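Local coordinates for cyclic AMP receptor protein (Thermus thermophilus, PDB 4EV0) that activates transcription of several promoters in a cAMP-dependent manner, working as a homodimer that binds DNA through a winged helix-turn-helix domain, at residues E168-L172 and A173-R177. Numbering follows the deposited sequence.
Sequences ELAAL and AGTSR
The peptide carbonyl of Ala-170 takes two amides, one from each side of its plane: Gly-174 N is 2.7 Å from Ala-170 O, and Thr-175 N reaches the same oxygen at 3.1 Å. They are tilted from that plane by 27° and 18°, and the glycine's N-H is the more bent of the two. One residue earlier, Ala-173 N still makes an ordinary helical bond to Leu-169 O, so the winding holds until Gly-174, whose positive phi swings the chain away.

Past it the chain curls over the Ala-170 methyl: CB of Ala-170 lies 3.2 Å from Thr-175 O and 3.6 Å from Ser-176 O. Chi1 of 77° sets Thr-175 OG1 between its own N and carbonyl carbon, from where it donates to Ser-176 O at 3.0 Å, while CG2 stays beside the backbone N. The Thr-175 side chain also packs on Val-180 of helix 177-189. An alanine here would probably leave Ser-176 O without this donor and thin the packing on Val-180.

Leu-169 and Ala-173 pack on Ala-149 of helix 139-154; Ser-176, the N-cap of the next helix, bonds Thr-179 through OG. A helix that ends at a glycine in positive phi, with the amides of Gly-174 and Thr-175 both held by the Ala-170 carbonyl, thus passes through a short turn into helix 177-189, probably the recognition helix of the Crp-type helix-turn-helix.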
loop_
_atom_site.group_PDB
_atom_site.type_symbol
_atom_site.label_atom_id
_atom_site.label_comp_id
_atom_site.label_asym_id
_atom_site.label_seq_id
_atom_site.Cartn_x
_atom_site.Cartn_y
_atom_site.Cartn_z
ATOM N N GLU B 168 14.359 -13.437 -13.904
ATOM C CA GLU B 168 13.477 -14.526 -14.319
ATOM C C GLU B 168 13.154 -15.411 -13.117
ATOM O O GLU B 168 12.071 -15.998 -13.005
ATOM C CB GLU B 168 14.127 -15.365 -15.428
ATOM C CG GLU B 168 14.804 -14.548 -16.523
ATOM C CD GLU B 168 15.394 -15.427 -17.631
ATOM O OE1 GLU B 168 16.635 -15.605 -17.664
ATOM O OE2 GLU B 168 14.613 -15.939 -18.472
ATOM N N LEU B 169 14.123 -15.505 -12.221
ATOM C CA LEU B 169 13.945 -16.233 -10.982
ATOM C C LEU B 169 12.999 -15.449 -10.051
ATOM O O LEU B 169 12.207 -16.049 -9.305
ATOM C CB LEU B 169 15.321 -16.422 -10.354
ATOM C CG LEU B 169 15.546 -17.505 -9.328
ATOM C CD1 LEU B 169 14.831 -18.773 -9.740
ATOM C CD2 LEU B 169 17.040 -17.697 -9.264
ATOM N N ALA B 170 13.074 -14.117 -10.106
ATOM C CA ALA B 170 12.202 -13.278 -9.291
ATOM C C ALA B 170 10.746 -13.393 -9.757
ATOM O O ALA B 170 9.808 -13.434 -8.948
ATOM C CB ALA B 170 12.672 -11.814 -9.312
ATOM N N ALA B 171 10.560 -13.445 -11.070
ATOM C CA ALA B 171 9.232 -13.647 -11.624
ATOM C C ALA B 171 8.714 -15.017 -11.198
ATOM O O ALA B 171 7.538 -15.174 -10.871
ATOM C CB ALA B 171 9.261 -13.514 -13.157
ATOM N N LEU B 172 9.596 -16.004 -11.203
ATOM C CA LEU B 172 9.220 -17.348 -10.785
ATOM C C LEU B 172 8.777 -17.362 -9.327
ATOM O O LEU B 172 7.706 -17.874 -9.017
ATOM C CB LEU B 172 10.377 -18.329 -10.996
ATOM C CG LEU B 172 10.067 -19.660 -11.687
ATOM C CD1 LEU B 172 10.432 -20.853 -10.806
ATOM C CD2 LEU B 172 8.603 -19.735 -12.107
ATOM N N ALA B 173 9.584 -16.768 -8.449
ATOM C CA ALA B 173 9.335 -16.809 -7.002
ATOM C C ALA B 173 8.316 -15.785 -6.492
ATOM O O ALA B 173 7.773 -15.943 -5.398
ATOM C CB ALA B 173 10.641 -16.672 -6.241
ATOM N N GLY B 174 8.059 -14.739 -7.275
ATOM C CA GLY B 174 7.133 -13.687 -6.876
ATOM C C GLY B 174 7.753 -12.706 -5.897
ATOM O O GLY B 174 7.091 -12.194 -4.992
ATOM N N THR B 175 9.044 -12.451 -6.072
ATOM C CA THR B 175 9.760 -11.501 -5.235
ATOM C C THR B 175 10.418 -10.521 -6.176
ATOM O O THR B 175 10.311 -10.673 -7.402
ATOM C CB THR B 175 10.875 -12.183 -4.431
ATOM O OG1 THR B 175 11.988 -12.439 -5.299
ATOM C CG2 THR B 175 10.385 -13.508 -3.809
ATOM N N SER B 176 11.108 -9.528 -5.621
ATOM C CA SER B 176 11.833 -8.569 -6.449
ATOM C C SER B 176 13.163 -9.159 -6.912
ATOM O O SER B 176 13.666 -10.128 -6.322
ATOM C CB SER B 176 12.091 -7.273 -5.685
ATOM O OG SER B 176 13.158 -7.427 -4.772
ATOM N N ARG B 177 13.722 -8.578 -7.973
ATOM C CA ARG B 177 15.045 -8.956 -8.457
ATOM C C ARG B 177 16.089 -8.757 -7.344
ATOM O O ARG B 177 16.954 -9.620 -7.126
ATOM C CB ARG B 177 15.399 -8.152 -9.726
ATOM C CG ARG B 177 16.573 -8.695 -10.582
ATOM C CD ARG B 177 17.926 -8.149 -10.121
ATOM N NE ARG B 177 17.826 -6.754 -9.680
ATOM C CZ ARG B 177 18.647 -6.183 -8.795
ATOM N NH1 ARG B 177 19.647 -6.882 -8.258
ATOM N NH2 ARG B 177 18.473 -4.910 -8.451
#